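Local coordinates for protein methylmalonyl-CoA carboxyltransferase 12S subunit (Propionibacterium freudenreichii, PDB 1ON3) that transfers the carboxyl group of methylmalonyl-CoA to the biotin of the 1.3S subunit, as the hexameric core of the transcarboxylase multienzyme complex, at residues E[133-145]-E[175-189]. Sequence-based numbering, arbitrary orientation.
Sequences FLFFYDSGGARIQ and AGPCAGGASYSPALT. With MCA (methylmalonyl-coenzyme A), chain T.
Tyr137 and Pro186 make the main side-chain contact: Pro186 CG sits over the centre of the Tyr137 ring, 3.6 Å from the centroid, a CH-pi contact, while Phe135 covers the opposite face, offset toward the rim. With Tyr137 CG anti to its own carbonyl carbon (chi1 -65°), the phenol reaches across to helix 184-188, where Tyr137 OH donates to Ser185 OG at 2.8 Å, in the plane of the ring; that serine is also bonded to Asn161 of helix 147-164. A leucine in place of this tyrosine would probably leave Ser185 OG without its phenol partner and Pro186 CG without a ring face to lie on.

Backbone bonds hold the strand ends together. Ala175 N gives a nearly straight bond to Tyr137 O (2.9 Å); past the corner at Gly176, Ser139 N donates to Pro177 O at 2.7 Å, approaching from above the carbonyl plane, and a weak bond runs from Ala179 N to Ser139 O. Asp138 OD1 lies against Gly176 CA and Pro177 CD, its other oxygen salt-bridged to Arg49.

This is the crotonase-type fold of the carboxyltransferases, in which the turns after strands 133-139 and 177-179, rich in glycine, line the pocket for the CoA ester. Ser139 OG closes an ST turn by accepting from Gly141 N.

Methylmalonyl-CoA is held by both segments: residues 140-144 take the adenine and the thioester oxygen, Gly181 the carboxylate. Gly140 O and Ala142 O both accept from adenine N6, and Ile144 N donates to N1. At the acyl end, Ala142 N bonds the thioester oxygen OS1 (3.1 Å), whereas Gly181 N meets carboxylate OS5 almost head-on at 2.7 Å; Val438 of a second subunit packs on Ala142.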
loop_
_atom_site.group_PDB
_atom_site.type_symbol
_atom_site.label_atom_id
_atom_site.label_comp_id
_atom_site.label_asym_id
_atom_site.label_seq_id
_atom_site.Cartn_x
_atom_site.Cartn_y
_atom_site.Cartn_z
ATOM N N PHE E 133 -16.637 -20.334 -9.762
ATOM C CA PHE E 133 -16.487 -21.764 -9.482
ATOM C C PHE E 133 -17.874 -22.378 -9.283
ATOM O O PHE E 133 -18.645 -21.911 -8.440
ATOM C CB PHE E 133 -15.675 -21.993 -8.209
ATOM C CG PHE E 133 -15.638 -23.424 -7.782
ATOM C CD1 PHE E 133 -16.246 -23.832 -6.598
ATOM C CD2 PHE E 133 -15.032 -24.375 -8.582
ATOM C CE1 PHE E 133 -16.247 -25.184 -6.225
ATOM C CE2 PHE E 133 -15.031 -25.725 -8.218
ATOM C CZ PHE E 133 -15.642 -26.123 -7.037
ATOM N N LEU E 134 -18.181 -23.424 -10.045
ATOM C CA LEU E 134 -19.475 -24.107 -9.962
ATOM C C LEU E 134 -19.226 -25.577 -9.603
ATOM O O LEU E 134 -18.288 -26.193 -10.097
ATOM C CB LEU E 134 -20.237 -23.987 -11.288
ATOM C CG LEU E 134 -20.585 -22.531 -11.662
ATOM C CD1 LEU E 134 -19.577 -22.028 -12.687
ATOM C CD2 LEU E 134 -21.994 -22.439 -12.225
ATOM N N PHE E 135 -20.077 -26.127 -8.747
ATOM C CA PHE E 135 -19.905 -27.494 -8.265
ATOM C C PHE E 135 -21.232 -28.270 -8.189
ATOM O O PHE E 135 -22.151 -27.851 -7.498
ATOM C CB PHE E 135 -19.260 -27.399 -6.871
ATOM C CG PHE E 135 -18.734 -28.700 -6.312
ATOM C CD1 PHE E 135 -17.855 -28.672 -5.239
ATOM C CD2 PHE E 135 -19.141 -29.938 -6.810
ATOM C CE1 PHE E 135 -17.385 -29.858 -4.658
ATOM C CE2 PHE E 135 -18.674 -31.134 -6.234
ATOM C CZ PHE E 135 -17.794 -31.086 -5.156
ATOM N N PHE E 136 -21.318 -29.385 -8.918
ATOM C CA PHE E 136 -22.500 -30.262 -8.882
ATOM C C PHE E 136 -22.205 -31.335 -7.824
ATOM O O PHE E 136 -21.262 -32.130 -7.972
ATOM C CB PHE E 136 -22.744 -30.970 -10.224
ATOM C CG PHE E 136 -23.281 -30.076 -11.320
ATOM C CD1 PHE E 136 -22.415 -29.425 -12.190
ATOM C CD2 PHE E 136 -24.654 -29.951 -11.524
ATOM C CE1 PHE E 136 -22.913 -28.666 -13.262
ATOM C CE2 PHE E 136 -25.160 -29.202 -12.584
ATOM C CZ PHE E 136 -24.285 -28.558 -13.460
ATOM N N TYR E 137 -22.993 -31.327 -6.752
ATOM C CA TYR E 137 -22.860 -32.271 -5.644
ATOM C C TYR E 137 -23.834 -33.446 -5.829
ATOM O O TYR E 137 -25.001 -33.246 -6.137
ATOM C CB TYR E 137 -23.193 -31.560 -4.329
ATOM C CG TYR E 137 -22.231 -30.465 -3.952
ATOM C CD1 TYR E 137 -21.218 -30.696 -3.031
ATOM C CD2 TYR E 137 -22.373 -29.174 -4.469
ATOM C CE1 TYR E 137 -20.364 -29.670 -2.616
ATOM C CE2 TYR E 137 -21.526 -28.135 -4.068
ATOM C CZ TYR E 137 -20.528 -28.386 -3.141
ATOM O OH TYR E 137 -19.697 -27.370 -2.728
ATOM N N ASP E 138 -23.358 -34.665 -5.602
ATOM C CA ASP E 138 -24.169 -35.865 -5.771
ATOM C C ASP E 138 -23.321 -36.885 -5.018
ATOM O O ASP E 138 -22.545 -37.612 -5.634
ATOM C CB ASP E 138 -24.224 -36.214 -7.270
ATOM C CG ASP E 138 -25.323 -37.212 -7.603
ATOM O OD1 ASP E 138 -25.840 -37.837 -6.661
ATOM O OD2 ASP E 138 -25.650 -37.376 -8.803
ATOM N N SER E 139 -23.476 -36.950 -3.695
ATOM C CA SER E 139 -22.600 -37.809 -2.901
ATOM C C SER E 139 -23.121 -38.359 -1.575
ATOM O O SER E 139 -23.953 -37.752 -0.914
ATOM C CB SER E 139 -21.307 -37.016 -2.625
ATOM O OG SER E 139 -20.525 -37.573 -1.582
ATOM N N GLY E 140 -22.563 -39.498 -1.173
ATOM C CA GLY E 140 -22.927 -40.111 0.095
ATOM C C GLY E 140 -22.071 -39.581 1.240
ATOM O O GLY E 140 -22.112 -40.114 2.351
ATOM N N GLY E 141 -21.293 -38.532 0.972
ATOM C CA GLY E 141 -20.444 -37.950 2.006
ATOM C C GLY E 141 -18.984 -38.404 1.977
ATOM O O GLY E 141 -18.509 -38.932 0.978
ATOM N N ALA E 142 -18.262 -38.203 3.075
ATOM C CA ALA E 142 -16.857 -38.607 3.129
ATOM C C ALA E 142 -16.753 -40.116 2.898
ATOM O O ALA E 142 -17.527 -40.888 3.458
ATOM C CB ALA E 142 -16.250 -38.234 4.482
ATOM N N ARG E 143 -15.808 -40.533 2.057
ATOM C CA ARG E 143 -15.641 -41.958 1.767
ATOM C C ARG E 143 -15.223 -42.666 3.053
ATOM O O ARG E 143 -14.089 -42.526 3.527
ATOM C CB ARG E 143 -14.585 -42.162 0.688
ATOM C CG ARG E 143 -14.524 -43.596 0.144
ATOM C CD ARG E 143 -13.562 -43.681 -1.035
ATOM N NE ARG E 143 -14.014 -42.909 -2.194
ATOM C CZ ARG E 143 -13.219 -42.535 -3.196
ATOM N NH1 ARG E 143 -11.927 -42.850 -3.181
ATOM N NH2 ARG E 143 -13.718 -41.875 -4.232
ATOM N N ILE E 144 -16.150 -43.439 3.603
ATOM C CA ILE E 144 -15.941 -44.133 4.867
ATOM C C ILE E 144 -14.738 -45.068 4.988
ATOM O O ILE E 144 -14.145 -45.171 6.071
ATOM C CB ILE E 144 -17.238 -44.876 5.271
ATOM C CG1 ILE E 144 -18.345 -43.847 5.574
ATOM C CG2 ILE E 144 -16.996 -45.733 6.483
ATOM C CD1 ILE E 144 -19.753 -44.459 5.760
ATOM N N GLN E 145 -14.377 -45.747 3.900
ATOM C CA GLN E 145 -13.230 -46.656 3.921
ATOM C C GLN E 145 -11.910 -45.905 4.140
ATOM O O GLN E 145 -10.914 -46.501 4.560
ATOM C CB GLN E 145 -13.117 -47.439 2.603
ATOM C CG GLN E 145 -14.226 -48.460 2.325
ATOM C CD GLN E 145 -15.358 -47.898 1.473
ATOM O OE1 GLN E 145 -16.058 -48.646 0.782
ATOM N NE2 GLN E 145 -15.550 -46.588 1.524
ATOM N N ALA E 175 -27.626 -32.129 -6.802
ATOM C CA ALA E 175 -28.425 -32.886 -7.757
ATOM C C ALA E 175 -28.550 -34.370 -7.427
ATOM O O ALA E 175 -28.825 -35.192 -8.305
ATOM C CB ALA E 175 -27.833 -32.711 -9.154
ATOM N N GLY E 176 -28.342 -34.686 -6.159
ATOM C CA GLY E 176 -28.440 -36.048 -5.677
ATOM C C GLY E 176 -28.286 -35.965 -4.176
ATOM O O GLY E 176 -28.574 -34.914 -3.581
ATOM N N PRO E 177 -27.843 -37.048 -3.518
ATOM C CA PRO E 177 -27.681 -36.978 -2.067
ATOM C C PRO E 177 -26.509 -36.071 -1.709
ATOM O O PRO E 177 -25.627 -35.811 -2.532
ATOM C CB PRO E 177 -27.374 -38.425 -1.674
ATOM C CG PRO E 177 -28.020 -39.224 -2.741
ATOM C CD PRO E 177 -27.715 -38.435 -3.989
ATOM N N CYS E 178 -26.526 -35.608 -0.470
ATOM C CA CYS E 178 -25.481 -34.778 0.122
ATOM C C CYS E 178 -25.658 -35.135 1.587
ATOM O O CYS E 178 -26.203 -34.367 2.388
ATOM C CB CYS E 178 -25.742 -33.288 -0.108
ATOM S SG CYS E 178 -24.284 -32.265 0.318
ATOM N N ALA E 179 -25.203 -36.337 1.924
ATOM C CA ALA E 179 -25.352 -36.876 3.271
ATOM C C ALA E 179 -24.261 -36.533 4.268
ATOM O O ALA E 179 -23.115 -36.985 4.133
ATOM C CB ALA E 179 -25.509 -38.392 3.189
ATOM N N GLY E 180 -24.626 -35.750 5.278
ATOM C CA GLY E 180 -23.681 -35.388 6.310
ATOM C C GLY E 180 -22.969 -34.052 6.193
ATOM O O GLY E 180 -23.431 -33.126 5.525
ATOM N N GLY E 181 -21.828 -33.968 6.867
ATOM C CA GLY E 181 -21.027 -32.757 6.869
ATOM C C GLY E 181 -20.668 -32.227 5.497
ATOM O O GLY E 181 -20.313 -31.061 5.374
ATOM N N ALA E 182 -20.741 -33.070 4.471
ATOM C CA ALA E 182 -20.453 -32.627 3.106
ATOM C C ALA E 182 -21.277 -31.364 2.827
ATOM O O ALA E 182 -20.853 -30.474 2.088
ATOM C CB ALA E 182 -20.834 -33.714 2.112
ATOM N N SER E 183 -22.461 -31.305 3.436
ATOM C CA SER E 183 -23.389 -30.184 3.284
ATOM C C SER E 183 -22.810 -28.808 3.639
ATOM O O SER E 183 -23.296 -27.792 3.154
ATOM C CB SER E 183 -24.643 -30.431 4.134
ATOM O OG SER E 183 -25.302 -31.622 3.732
ATOM N N TYR E 184 -21.781 -28.761 4.476
ATOM C CA TYR E 184 -21.202 -27.472 4.844
ATOM C C TYR E 184 -20.486 -26.766 3.684
ATOM O O TYR E 184 -20.373 -25.542 3.682
ATOM C CB TYR E 184 -20.274 -27.636 6.049
ATOM C CG TYR E 184 -21.015 -27.950 7.334
ATOM C CD1 TYR E 184 -20.689 -29.077 8.098
ATOM C CD2 TYR E 184 -22.054 -27.124 7.785
ATOM C CE1 TYR E 184 -21.386 -29.375 9.282
ATOM C CE2 TYR E 184 -22.750 -27.408 8.955
ATOM C CZ TYR E 184 -22.411 -28.545 9.703
ATOM O OH TYR E 184 -23.112 -28.849 10.864
ATOM N N SER E 185 -20.012 -27.523 2.694
ATOM C CA SER E 185 -19.346 -26.901 1.546
ATOM C C SER E 185 -20.402 -26.045 0.804
ATOM O O SER E 185 -20.172 -24.864 0.527
ATOM C CB SER E 185 -18.728 -27.972 0.635
ATOM O OG SER E 185 -18.030 -27.375 -0.451
ATOM N N PRO E 186 -21.570 -26.627 0.475
ATOM C CA PRO E 186 -22.592 -25.817 -0.206
ATOM C C PRO E 186 -22.955 -24.584 0.634
ATOM O O PRO E 186 -23.146 -23.484 0.108
ATOM C CB PRO E 186 -23.762 -26.789 -0.328
ATOM C CG PRO E 186 -23.073 -28.050 -0.645
ATOM C CD PRO E 186 -21.898 -28.061 0.349
ATOM N N ALA E 187 -23.040 -24.772 1.946
ATOM C CA ALA E 187 -23.385 -23.667 2.842
ATOM C C ALA E 187 -22.352 -22.557 2.776
ATOM O O ALA E 187 -22.673 -21.399 2.981
ATOM C CB ALA E 187 -23.496 -24.169 4.296
ATOM N N LEU E 188 -21.106 -22.918 2.509
ATOM C CA LEU E 188 -20.029 -21.932 2.437
ATOM C C LEU E 188 -19.883 -21.295 1.048
ATOM O O LEU E 188 -19.106 -20.353 0.875
ATOM C CB LEU E 188 -18.717 -22.588 2.894
ATOM C CG LEU E 188 -18.654 -22.979 4.390
ATOM C CD1 LEU E 188 -17.424 -23.844 4.659
ATOM C CD2 LEU E 188 -18.616 -21.725 5.267
ATOM N N THR E 189 -20.615 -21.802 0.054
ATOM C CA THR E 189 -20.562 -21.207 -1.286
ATOM C C THR E 189 -21.567 -20.061 -1.211
ATOM O O THR E 189 -22.124 -19.803 -0.147
ATOM C CB THR E 189 -21.003 -22.183 -2.413
ATOM O OG1 THR E 189 -22.387 -22.541 -2.241
ATOM C CG2 THR E 189 -20.115 -23.463 -2.408
HETATM C C8 MCA T . -22.566 -44.264 -0.149
HETATM N N9 MCA T . -21.654 -45.269 -0.487
HETATM C C4 MCA T . -20.537 -44.991 0.283
HETATM C C5 MCA T . -20.867 -43.833 1.026
HETATM N N7 MCA T . -22.147 -43.398 0.738
HETATM N N3 MCA T . -19.327 -45.685 0.333
HETATM C C2 MCA T . -18.434 -45.119 1.218
HETATM N N1 MCA T . -18.644 -43.999 1.989
HETATM C C6 MCA T . -19.859 -43.322 1.918
HETATM N N6 MCA T . -20.016 -42.236 2.682
HETATM C "C1'" MCA T . -21.730 -46.315 -1.354
HETATM C "C2'" MCA T . -22.730 -47.342 -0.815
HETATM O "O2'" MCA T . -22.119 -48.224 0.085
HETATM C "C3'" MCA T . -23.254 -47.948 -2.093
HETATM O "O3'" MCA T . -22.420 -49.026 -2.480
HETATM C "C4'" MCA T . -23.249 -46.812 -3.133
HETATM O "O4'" MCA T . -22.252 -45.858 -2.603
HETATM C "C5'" MCA T . -24.573 -45.967 -3.315
HETATM O "O5'" MCA T . -25.385 -46.391 -2.530
HETATM P P1 MCA T . -26.640 -46.879 -2.197
HETATM O O11 MCA T . -26.786 -47.243 -0.886
HETATM O O12 MCA T . -26.593 -47.841 -3.123
HETATM O O6 MCA T . -27.857 -45.795 -2.367
HETATM P P2 MCA T . -28.873 -44.935 -2.342
HETATM O O21 MCA T . -29.641 -46.008 -1.920
HETATM O O22 MCA T . -29.126 -44.075 -3.428
HETATM O O7 MCA T . -28.586 -44.069 -1.024
HETATM C CPB MCA T . -27.601 -43.407 -0.843
HETATM C CPA MCA T . -27.237 -42.609 0.396
HETATM C CP7 MCA T . -26.671 -43.816 1.179
HETATM C CP9 MCA T . -28.423 -41.795 0.969
HETATM C CP8 MCA T . -26.132 -41.601 -0.009
HETATM O OP3 MCA T . -25.721 -44.384 0.616
HETATM C CP6 MCA T . -26.142 -43.668 2.488
HETATM O OP2 MCA T . -26.896 -43.128 3.378
HETATM N NP2 MCA T . -24.758 -44.094 2.779
HETATM C CP5 MCA T . -24.119 -43.329 3.797
HETATM C CP4 MCA T . -24.051 -42.042 4.416
HETATM C CP3 MCA T . -23.067 -41.607 5.394
HETATM O OP1 MCA T . -23.089 -42.534 6.385
HETATM N NP1 MCA T . -22.142 -40.478 5.553
HETATM C CP2 MCA T . -21.376 -40.593 6.763
HETATM C CP1 MCA T . -20.374 -39.519 6.728
HETATM P P3 MCA T . -22.342 -50.253 -3.576
HETATM O O31 MCA T . -23.509 -50.886 -2.881
HETATM O O32 MCA T . -21.061 -50.997 -3.336
HETATM O O33 MCA T . -22.666 -49.984 -5.024
HETATM S S MCA T . -19.422 -39.422 7.924
HETATM C CS1 MCA T . -18.894 -38.152 7.038
HETATM O OS1 MCA T . -19.214 -37.643 5.927
HETATM C CS2 MCA T . -18.845 -37.018 7.863
HETATM C CS3 MCA T . -17.669 -36.424 7.999
HETATM C CS4 MCA T . -19.860 -36.135 8.647
HETATM O OS4 MCA T . -19.525 -35.475 9.632
HETATM O OS5 MCA T . -21.004 -36.157 8.213
#